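Local atomic coordinates of transcription elongation factor SPT6 (Candida glabrata, PDB entry 3PJP), a protein that probably acts as a histone H3-H4 chaperone during transcription elongation and binds the phosphorylated RNA polymerase II C-terminal repeat domain through its tandem SH2 domain. Residues A[47-52]-A[57-62]; A[19-24]-A[34-39]; A[81-86]-A[166-171]. One frame throughout, in Å; residues are numbered along the deposited sequence.

In the fold
All three contacts lie in the tandem SH2 domain. Interactions 1 and 2 belong to the N-terminal SH2 unit and share one sheet, in which strands 33-37 and 44-52 are neighbours. Their centres are about 9 Å apart. They meet around Arg36, Thr48, His58 and Glu22; His58 NE2 lies 2.7 Å from Glu22 OE2. The acetate held by Arg36 probably marks the phosphate site expected in SH2 domains. Interaction 3 lies about 12 Å from interaction 1 and about 19 Å from interaction 2, between centres. It joins the last strand of the first sheet to a loop of the second SH2 unit; a second acetate is bound by Arg82, beside the contact.

Interaction 1: A[47-52]-A[57-62]; sequences ITWKLD and QHVDIQ
Thr48 OG1 is gripped by two groups. It is 2.7 Å from His58 ND1, and either atom of this hydrogen bond could be the donor. It also bonds to NE of Arg36, on the neighbouring strand. The contact is the antiparallel beta hairpin of strands 44-52 and 55-64, in the central sheet of the N-terminal SH2 unit. Thr48 and His58 form a non-hydrogen-bonded pair, and their side chains lie alongside each other on the face covered by helix 18-25. The far nitrogen of His58, NE2, bonds to Glu22 of that helix. This second bond helps to fix the rotation of the imidazole.

The hydrogen-bonded pairs come on either side. Ile47 and Val59 exchange two backbone bonds. In one, Val59 N reaches Ile47 O at 2.7 Å; in the other, Ile47 N meets Val59 O at 2.8 Å. Trp49 and Gln57 repeat the pattern.

On the other face the packing is mostly apolar; Trp49 and Val59 touch helix 86-105. Val59 CG2 sits at the edge of the Trp49 indole, in its plane, 3.9 Å from CD1. Leu51 CD1 instead lies over the centre of one indole face. It also touches Gln57 CB at 3.5 Å. Separately, Ile47 CG1 meets Ile61 CD1 at 3.8 Å. At Leu51 and Asp52, which both face Leu55, the hairpin has a classic beta bulge.

Gln57 is extended, with CG anti to the backbone N (chi1 177°). This carries its amide alongside the indole, the two planes 70° apart. Lys97 NZ also bonds to OE1 and probably polarises it. Trp49 NE1 donates to Gln57 OE1 at 2.9 Å through a bent bond, 142° at the hydrogen, with the nitrogen tilted from the carbonyl plane.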
loop_
_atom_site.group_PDB
_atom_site.type_symbol
_atom_site.label_atom_id
_atom_site.label_comp_id
_atom_site.label_asym_id
_atom_site.label_seq_id
_atom_site.Cartn_x
_atom_site.Cartn_y
_atom_site.Cartn_z
ATOM N N ILE A 47 -6.719 7.034 10.075
ATOM C CA ILE A 47 -7.158 7.477 8.761
ATOM C C ILE A 47 -7.645 6.270 7.984
ATOM O O ILE A 47 -6.970 5.247 7.936
ATOM C CB ILE A 47 -6.041 8.186 7.980
ATOM C CG1 ILE A 47 -5.836 9.604 8.512
ATOM C CG2 ILE A 47 -6.369 8.248 6.495
ATOM C CD1 ILE A 47 -4.607 10.295 7.926
ATOM N N THR A 48 -8.831 6.378 7.398
ATOM C CA THR A 48 -9.296 5.352 6.474
ATOM C C THR A 48 -9.315 5.960 5.089
ATOM O O THR A 48 -9.775 7.082 4.913
ATOM C CB THR A 48 -10.720 4.859 6.824
ATOM O OG1 THR A 48 -10.713 4.271 8.130
ATOM C CG2 THR A 48 -11.194 3.844 5.802
ATOM N N TRP A 49 -8.797 5.238 4.102
ATOM C CA TRP A 49 -8.817 5.758 2.742
ATOM C C TRP A 49 -9.164 4.683 1.735
ATOM O O TRP A 49 -9.024 3.486 2.013
ATOM C CB TRP A 49 -7.512 6.487 2.386
ATOM C CG TRP A 49 -6.235 5.645 2.303
ATOM C CD1 TRP A 49 -5.522 5.128 3.342
ATOM C CD2 TRP A 49 -5.531 5.289 1.112
ATOM N NE1 TRP A 49 -4.402 4.454 2.868
ATOM C CE2 TRP A 49 -4.394 4.542 1.499
ATOM C CE3 TRP A 49 -5.748 5.533 -0.246
ATOM C CZ2 TRP A 49 -3.480 4.034 0.569
ATOM C CZ3 TRP A 49 -4.852 5.034 -1.161
ATOM C CH2 TRP A 49 -3.727 4.288 -0.755
ATOM N N LYS A 50 -9.640 5.113 0.572
ATOM C CA LYS A 50 -10.125 4.180 -0.439
ATOM C C LYS A 50 -9.081 3.928 -1.522
ATOM O O LYS A 50 -8.611 4.854 -2.174
ATOM C CB LYS A 50 -11.428 4.679 -1.072
ATOM C CG LYS A 50 -12.019 3.699 -2.087
ATOM C CD LYS A 50 -13.282 4.251 -2.761
ATOM C CE LYS A 50 -13.815 3.232 -3.770
ATOM N NZ LYS A 50 -15.084 3.660 -4.415
ATOM N N LEU A 51 -8.726 2.662 -1.712
ATOM C CA LEU A 51 -7.759 2.295 -2.736
ATOM C C LEU A 51 -8.447 1.931 -4.042
ATOM O O LEU A 51 -7.919 2.179 -5.124
ATOM C CB LEU A 51 -6.932 1.086 -2.291
ATOM C CG LEU A 51 -5.829 1.322 -1.252
ATOM C CD1 LEU A 51 -6.409 1.473 0.141
ATOM C CD2 LEU A 51 -4.824 0.166 -1.288
ATOM N N ASP A 52 -9.608 1.294 -3.930
ATOM C CA ASP A 52 -10.301 0.741 -5.085
ATOM C C ASP A 52 -11.702 0.321 -4.661
ATOM O O ASP A 52 -12.057 0.430 -3.492
ATOM C CB ASP A 52 -9.528 -0.476 -5.604
ATOM C CG ASP A 52 -9.699 -0.692 -7.095
ATOM O OD1 ASP A 52 -8.936 -0.081 -7.876
ATOM O OD2 ASP A 52 -10.585 -1.480 -7.486
ATOM N N GLN A 57 -7.988 0.988 3.210
ATOM C CA GLN A 57 -6.928 0.819 4.180
ATOM C C GLN A 57 -7.152 1.693 5.397
ATOM O O GLN A 57 -7.551 2.857 5.281
ATOM C CB GLN A 57 -5.569 1.113 3.548
ATOM C CG GLN A 57 -4.418 1.035 4.524
ATOM C CD GLN A 57 -3.085 1.183 3.839
ATOM O OE1 GLN A 57 -2.649 2.294 3.528
ATOM N NE2 GLN A 57 -2.434 0.056 3.572
ATOM N N HIS A 58 -6.893 1.122 6.566
ATOM C CA HIS A 58 -6.947 1.857 7.815
ATOM C C HIS A 58 -5.530 2.071 8.338
ATOM O O HIS A 58 -4.752 1.118 8.467
ATOM C CB HIS A 58 -7.804 1.097 8.822
ATOM C CG HIS A 58 -9.186 0.793 8.327
ATOM N ND1 HIS A 58 -10.248 1.650 8.521
ATOM C CD2 HIS A 58 -9.678 -0.269 7.647
ATOM C CE1 HIS A 58 -11.339 1.125 7.987
ATOM N NE2 HIS A 58 -11.020 -0.039 7.450
ATOM N N VAL A 59 -5.209 3.331 8.608
ATOM C CA VAL A 59 -3.868 3.758 8.990
ATOM C C VAL A 59 -3.914 4.300 10.406
ATOM O O VAL A 59 -4.709 5.201 10.711
ATOM C CB VAL A 59 -3.383 4.842 8.032
ATOM C CG1 VAL A 59 -1.945 5.273 8.368
ATOM C CG2 VAL A 59 -3.480 4.347 6.598
ATOM N N ASP A 60 -3.085 3.745 11.285
ATOM C CA ASP A 60 -3.086 4.210 12.663
ATOM C C ASP A 60 -2.173 5.400 12.858
ATOM O O ASP A 60 -1.086 5.463 12.297
ATOM C CB ASP A 60 -2.696 3.108 13.642
ATOM C CG ASP A 60 -2.712 3.594 15.081
ATOM O OD1 ASP A 60 -3.806 3.686 15.671
ATOM O OD2 ASP A 60 -1.627 3.880 15.619
ATOM N N ILE A 61 -2.650 6.350 13.656
ATOM C CA ILE A 61 -1.861 7.506 14.061
ATOM C C ILE A 61 -1.650 7.472 15.576
ATOM O O ILE A 61 -2.610 7.506 16.352
ATOM C CB ILE A 61 -2.561 8.824 13.657
ATOM C CG1 ILE A 61 -2.791 8.869 12.147
ATOM C CG2 ILE A 61 -1.708 10.017 14.051
ATOM C CD1 ILE A 61 -3.787 9.938 11.730
ATOM N N GLN A 62 -0.395 7.393 15.998
ATOM C CA GLN A 62 -0.067 7.425 17.420
ATOM C C GLN A 62 0.272 8.852 17.853
ATOM O O GLN A 62 1.079 9.546 17.215
ATOM C CB GLN A 62 1.111 6.497 17.721
ATOM C CG GLN A 62 1.716 6.654 19.116
ATOM C CD GLN A 62 1.006 5.837 20.178
ATOM O OE1 GLN A 62 0.990 4.603 20.125
ATOM N NE2 GLN A 62 0.410 6.521 21.156
#

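Interaction 2: A[19-24]-A[34-39]; sequences KQAEDY and VIRQSS. With ACT (acetate ion), chain C.
Ala21 and Tyr24 turn from helix 18-25 onto Val34 and Arg36 of strand 33-37. Helix and strand belong to a beta-alpha-beta unit of the N-terminal SH2 domain, and they run nearly antiparallel, at 158°.

The contacts across the two segments are apolar. Ala21 CB lies 3.8 Å from Val34 CG2. The same methyl touches the aliphatic part of Arg36, 3.8 Å from CD. Tyr24 presents the CD2 and CE2 side of its ring to Val34, with CE2 3.7 Å from CG1. Phe14 and Phe16 also meet the Tyr24 ring. No hydrogen bond joins the two segments.

Polar bonds gather at the end of Arg36. Its CG stands between the backbone N and the carbonyl carbon (chi1 59°). The chain then runs extended past Ala21 to the guanidinium. There an acetate, probably from the crystallisation liquor, lies at the edge of the group and in its plane. NH2 of Arg36 gives a bond of 2.7 Å to acetate O, while NH1 of Arg36 reaches OXT at 2.9 Å. The backbone N of Ser39 adds a bond to OXT. NH1 of Arg36 also bonds to Gln37 O at 2.8 Å, which helps to fix the guanidinium.

Val34, Ile35 and Arg36 fit the end of the FLVR-type sequence of SH2 domains, where the arginine receives the phosphate. A two-pronged grip on a carboxylate, with a backbone N beside it, suggests a pocket suited to an anion and is consistent with phosphate binding here.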
loop_
_atom_site.group_PDB
_atom_site.type_symbol
_atom_site.label_atom_id
_atom_site.label_comp_id
_atom_site.label_asym_id
_atom_site.label_seq_id
_atom_site.Cartn_x
_atom_site.Cartn_y
_atom_site.Cartn_z
ATOM N N LYS A 19 -15.769 0.526 10.322
ATOM C CA LYS A 19 -16.847 0.084 9.445
ATOM C C LYS A 19 -17.625 1.272 8.904
ATOM O O LYS A 19 -17.913 1.358 7.702
ATOM C CB LYS A 19 -17.784 -0.875 10.178
ATOM C CG LYS A 19 -18.905 -1.411 9.301
ATOM C CD LYS A 19 -18.333 -2.153 8.101
ATOM C CE LYS A 19 -19.218 -2.007 6.876
ATOM N NZ LYS A 19 -20.575 -2.568 7.085
ATOM N N GLN A 20 -17.950 2.201 9.801
ATOM C CA GLN A 20 -18.675 3.404 9.412
ATOM C C GLN A 20 -17.888 4.149 8.339
ATOM O O GLN A 20 -18.457 4.605 7.345
ATOM C CB GLN A 20 -18.938 4.296 10.631
ATOM C CG GLN A 20 -19.962 3.708 11.617
ATOM C CD GLN A 20 -20.029 4.470 12.924
ATOM O OE1 GLN A 20 -19.034 5.024 13.386
ATOM N NE2 GLN A 20 -21.219 4.522 13.521
ATOM N N ALA A 21 -16.575 4.243 8.536
ATOM C CA ALA A 21 -15.695 4.900 7.575
ATOM C C ALA A 21 -15.735 4.241 6.196
ATOM O O ALA A 21 -15.789 4.924 5.179
ATOM C CB ALA A 21 -14.245 4.960 8.112
ATOM N N GLU A 22 -15.704 2.910 6.150
ATOM C CA GLU A 22 -15.763 2.227 4.860
ATOM C C GLU A 22 -17.112 2.477 4.181
ATOM O O GLU A 22 -17.177 2.753 2.984
ATOM C CB GLU A 22 -15.516 0.723 5.021
ATOM C CG GLU A 22 -14.165 0.379 5.619
ATOM C CD GLU A 22 -13.872 -1.101 5.552
ATOM O OE1 GLU A 22 -14.777 -1.863 5.150
ATOM O OE2 GLU A 22 -12.741 -1.508 5.891
ATOM N N ASP A 23 -18.191 2.380 4.948
ATOM C CA ASP A 23 -19.508 2.663 4.388
ATOM C C ASP A 23 -19.591 4.098 3.873
ATOM O O ASP A 23 -20.172 4.352 2.820
ATOM C CB ASP A 23 -20.617 2.381 5.403
ATOM C CG ASP A 23 -20.840 0.894 5.622
ATOM O OD1 ASP A 23 -20.345 0.087 4.803
ATOM O OD2 ASP A 23 -21.518 0.534 6.609
ATOM N N TYR A 24 -18.997 5.033 4.608
ATOM C CA TYR A 24 -19.011 6.431 4.193
ATOM C C TYR A 24 -18.221 6.654 2.899
ATOM O O TYR A 24 -18.652 7.410 2.027
ATOM C CB TYR A 24 -18.483 7.327 5.322
ATOM C CG TYR A 24 -18.380 8.798 4.988
ATOM C CD1 TYR A 24 -19.472 9.644 5.150
ATOM C CD2 TYR A 24 -17.181 9.347 4.547
ATOM C CE1 TYR A 24 -19.372 10.996 4.860
ATOM C CE2 TYR A 24 -17.072 10.699 4.248
ATOM C CZ TYR A 24 -18.177 11.518 4.408
ATOM O OH TYR A 24 -18.080 12.863 4.121
ATOM N N VAL A 34 -11.036 9.736 5.399
ATOM C CA VAL A 34 -11.467 10.446 6.593
ATOM C C VAL A 34 -10.438 10.238 7.685
ATOM O O VAL A 34 -9.744 9.216 7.717
ATOM C CB VAL A 34 -12.830 9.953 7.119
ATOM C CG1 VAL A 34 -13.953 10.337 6.154
ATOM C CG2 VAL A 34 -12.800 8.450 7.376
ATOM N N ILE A 35 -10.329 11.220 8.569
ATOM C CA ILE A 35 -9.617 11.043 9.820
ATOM C C ILE A 35 -10.689 10.681 10.850
ATOM O O ILE A 35 -11.804 11.194 10.798
ATOM C CB ILE A 35 -8.891 12.341 10.214
ATOM C CG1 ILE A 35 -8.096 12.862 9.023
ATOM C CG2 ILE A 35 -8.015 12.131 11.436
ATOM C CD1 ILE A 35 -7.354 14.152 9.301
ATOM N N ARG A 36 -10.377 9.784 11.773
ATOM C CA ARG A 36 -11.413 9.314 12.681
ATOM C C ARG A 36 -10.888 8.878 14.037
ATOM O O ARG A 36 -9.674 8.874 14.294
ATOM C CB ARG A 36 -12.194 8.157 12.051
ATOM C CG ARG A 36 -11.322 6.960 11.686
ATOM C CD ARG A 36 -12.194 5.781 11.251
ATOM N NE ARG A 36 -11.417 4.607 10.844
ATOM C CZ ARG A 36 -10.914 3.708 11.686
ATOM N NH1 ARG A 36 -11.068 3.859 12.994
ATOM N NH2 ARG A 36 -10.244 2.658 11.220
ATOM N N GLN A 37 -11.839 8.505 14.882
ATOM C CA GLN A 37 -11.601 7.889 16.175
ATOM C C GLN A 37 -10.893 6.554 15.972
ATOM O O GLN A 37 -11.218 5.807 15.052
ATOM C CB GLN A 37 -12.957 7.682 16.870
ATOM C CG GLN A 37 -12.969 6.744 18.069
ATOM C CD GLN A 37 -14.389 6.375 18.501
ATOM O OE1 GLN A 37 -15.023 7.085 19.285
ATOM N NE2 GLN A 37 -14.894 5.265 17.980
ATOM N N SER A 38 -9.901 6.275 16.812
ATOM C CA SER A 38 -9.239 4.983 16.805
ATOM C C SER A 38 -9.838 4.060 17.859
ATOM O O SER A 38 -10.168 4.494 18.961
ATOM C CB SER A 38 -7.745 5.156 17.061
ATOM O OG SER A 38 -7.120 3.905 17.250
ATOM N N SER A 39 -10.020 2.807 17.447
ATOM C CA SER A 39 -10.656 1.756 18.230
ATOM C C SER A 39 -10.384 1.915 19.713
ATOM O O SER A 39 -11.217 2.430 20.457
ATOM C CB SER A 39 -10.152 0.390 17.757
ATOM O OG SER A 39 -11.185 -0.579 17.773
HETATM C C ACT C . -9.279 1.357 14.395
HETATM O O ACT C . -9.535 0.985 13.232
HETATM O OXT ACT C . -10.194 1.973 14.987
HETATM C CH3 ACT C . -7.954 1.078 15.035
#

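Interaction 3: A[81-86]-A[166-171]; sequences QRYHDL and LTHTGF. With ACT (acetate ion), chain D.
His168 CG stands between its backbone N and carbonyl carbon (chi1 69°), while Tyr83 CG lies anti to its carbonyl carbon (chi1 -56°). These torsions bring the imidazole and the phenol hydroxyl together from opposite directions. Tyr83 OH lies 3.5 Å from His168 NE2, oblique to the imidazole ring. Gln81 CB touches the same nitrogen more loosely, at 4.0 Å.

A water bridges the two segments. It donates to Gln81 OE1 at 2.7 Å and bonds to His168 NE2 at 2.8 Å. The other end of the Gln81 amide is held within its own strand. NE2 of Gln81 gives a nearly straight bond of 3.0 Å to Arg82 O, on a lone pair of that carbonyl.

The small contact spans the two halves of the tandem SH2 domain. Strand 81-83 is an edge strand of the first sheet. His168 sits in the loop between strands 159-166 and 171-173 of the second. Helix 86-105 lies beside both: its Tyr93 touches Tyr83 and meets the His168 ring.

The loop contains an ST turn, in which Thr169 N donates to Thr167 OG1 at 3.1 Å. Thr169 CG2 sits over one face of the imidazole, offset toward its rim. Away from His168, an acetate lies in the guanidinium plane of Arg82, with its O 2.6 Å from NE of Arg82.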
loop_
_atom_site.group_PDB
_atom_site.type_symbol
_atom_site.label_atom_id
_atom_site.label_comp_id
_atom_site.label_asym_id
_atom_site.label_seq_id
_atom_site.Cartn_x
_atom_site.Cartn_y
_atom_site.Cartn_z
ATOM N N GLN A 81 7.164 7.164 11.301
ATOM C CA GLN A 81 7.564 8.515 10.946
ATOM C C GLN A 81 6.851 9.577 11.782
ATOM O O GLN A 81 5.622 9.547 11.931
ATOM C CB GLN A 81 7.312 8.781 9.463
ATOM C CG GLN A 81 7.682 10.189 9.060
ATOM C CD GLN A 81 9.153 10.452 9.276
ATOM O OE1 GLN A 81 9.996 9.684 8.816
ATOM N NE2 GLN A 81 9.474 11.527 9.996
ATOM N N ARG A 82 7.613 10.548 12.293
ATOM C CA ARG A 82 7.001 11.653 13.030
ATOM C C ARG A 82 6.568 12.829 12.164
ATOM O O ARG A 82 7.257 13.227 11.218
ATOM C CB ARG A 82 7.921 12.149 14.150
ATOM C CG ARG A 82 8.042 11.142 15.263
ATOM C CD ARG A 82 9.428 11.148 15.858
ATOM N NE ARG A 82 9.498 11.996 17.033
ATOM C CZ ARG A 82 9.482 11.542 18.282
ATOM N NH1 ARG A 82 9.404 10.235 18.519
ATOM N NH2 ARG A 82 9.551 12.397 19.292
ATOM N N TYR A 83 5.416 13.390 12.527
ATOM C CA TYR A 83 4.858 14.559 11.863
ATOM C C TYR A 83 4.359 15.548 12.916
ATOM O O TYR A 83 4.107 15.164 14.056
ATOM C CB TYR A 83 3.681 14.168 10.972
ATOM C CG TYR A 83 4.015 13.122 9.934
ATOM C CD1 TYR A 83 4.419 13.484 8.659
ATOM C CD2 TYR A 83 3.911 11.772 10.228
ATOM C CE1 TYR A 83 4.728 12.533 7.700
ATOM C CE2 TYR A 83 4.211 10.814 9.278
ATOM C CZ TYR A 83 4.614 11.200 8.017
ATOM O OH TYR A 83 4.914 10.244 7.077
ATOM N N HIS A 84 4.207 16.811 12.526
ATOM C CA HIS A 84 3.739 17.848 13.442
ATOM C C HIS A 84 2.231 17.878 13.625
ATOM O O HIS A 84 1.732 18.227 14.702
ATOM C CB HIS A 84 4.174 19.228 12.947
ATOM C CG HIS A 84 5.653 19.392 12.846
ATOM N ND1 HIS A 84 6.481 19.356 13.945
ATOM C CD2 HIS A 84 6.454 19.597 11.774
ATOM C CE1 HIS A 84 7.734 19.525 13.553
ATOM N NE2 HIS A 84 7.742 19.679 12.240
ATOM N N ASP A 85 1.497 17.565 12.565
ATOM C CA ASP A 85 0.051 17.763 12.598
ATOM C C ASP A 85 -0.642 16.993 11.481
ATOM O O ASP A 85 0.017 16.388 10.625
ATOM C CB ASP A 85 -0.277 19.261 12.515
ATOM C CG ASP A 85 0.376 19.928 11.320
ATOM O OD1 ASP A 85 0.017 19.562 10.185
ATOM O OD2 ASP A 85 1.245 20.813 11.513
ATOM N N LEU A 86 -1.971 17.006 11.499
ATOM C CA LEU A 86 -2.738 16.202 10.557
ATOM C C LEU A 86 -2.570 16.694 9.126
ATOM O O LEU A 86 -2.531 15.897 8.198
ATOM C CB LEU A 86 -4.227 16.212 10.938
ATOM C CG LEU A 86 -4.569 15.463 12.228
ATOM C CD1 LEU A 86 -5.984 15.812 12.676
ATOM C CD2 LEU A 86 -4.443 13.974 12.058
ATOM N N LEU A 166 2.789 -1.453 -0.277
ATOM C CA LEU A 166 2.770 -0.021 -0.579
ATOM C C LEU A 166 3.067 0.735 0.703
ATOM O O LEU A 166 2.371 0.557 1.701
ATOM C CB LEU A 166 1.372 0.367 -1.078
ATOM C CG LEU A 166 1.159 1.865 -1.310
ATOM C CD1 LEU A 166 2.043 2.347 -2.441
ATOM C CD2 LEU A 166 -0.328 2.171 -1.611
ATOM N N THR A 167 4.103 1.571 0.692
ATOM C CA THR A 167 4.351 2.464 1.827
ATOM C C THR A 167 4.320 3.914 1.365
ATOM O O THR A 167 4.160 4.196 0.180
ATOM C CB THR A 167 5.699 2.192 2.512
ATOM O OG1 THR A 167 6.752 2.722 1.700
ATOM C CG2 THR A 167 5.903 0.685 2.740
ATOM N N HIS A 168 4.453 4.842 2.304
ATOM C CA HIS A 168 4.463 6.251 1.933
ATOM C C HIS A 168 5.769 6.680 1.265
ATOM O O HIS A 168 5.848 7.763 0.694
ATOM C CB HIS A 168 4.131 7.154 3.133
ATOM C CG HIS A 168 5.186 7.186 4.200
ATOM N ND1 HIS A 168 5.359 6.170 5.114
ATOM C CD2 HIS A 168 6.094 8.138 4.524
ATOM C CE1 HIS A 168 6.339 6.484 5.943
ATOM N NE2 HIS A 168 6.798 7.677 5.610
ATOM N N THR A 169 6.782 5.817 1.313
ATOM C CA THR A 169 8.073 6.134 0.706
ATOM C C THR A 169 8.357 5.304 -0.542
ATOM O O THR A 169 9.281 5.608 -1.289
ATOM C CB THR A 169 9.245 5.989 1.703
ATOM O OG1 THR A 169 9.340 4.638 2.163
ATOM C CG2 THR A 169 9.046 6.919 2.902
ATOM N N GLY A 170 7.560 4.267 -0.785
ATOM C CA GLY A 170 7.798 3.448 -1.959
ATOM C C GLY A 170 7.163 2.080 -1.841
ATOM O O GLY A 170 6.144 1.916 -1.169
ATOM N N PHE A 171 7.796 1.099 -2.473
ATOM C CA PHE A 171 7.267 -0.257 -2.559
ATOM C C PHE A 171 8.220 -1.207 -1.856
ATOM O O PHE A 171 9.374 -1.393 -2.301
ATOM C CB PHE A 171 7.101 -0.652 -4.029
ATOM C CG PHE A 171 6.382 0.373 -4.842
ATOM C CD1 PHE A 171 4.992 0.407 -4.856
ATOM C CD2 PHE A 171 7.082 1.321 -5.574
ATOM C CE1 PHE A 171 4.316 1.366 -5.595
ATOM C CE2 PHE A 171 6.426 2.279 -6.321
ATOM C CZ PHE A 171 5.029 2.306 -6.333
HETATM C C ACT D . 9.712 15.421 17.352
HETATM O O ACT D . 9.429 14.546 16.510
HETATM O OXT ACT D . 9.486 15.099 18.537
HETATM C CH3 ACT D . 10.287 16.758 16.976
HETATM O O HOH W 1 9.350 8.263 6.617
#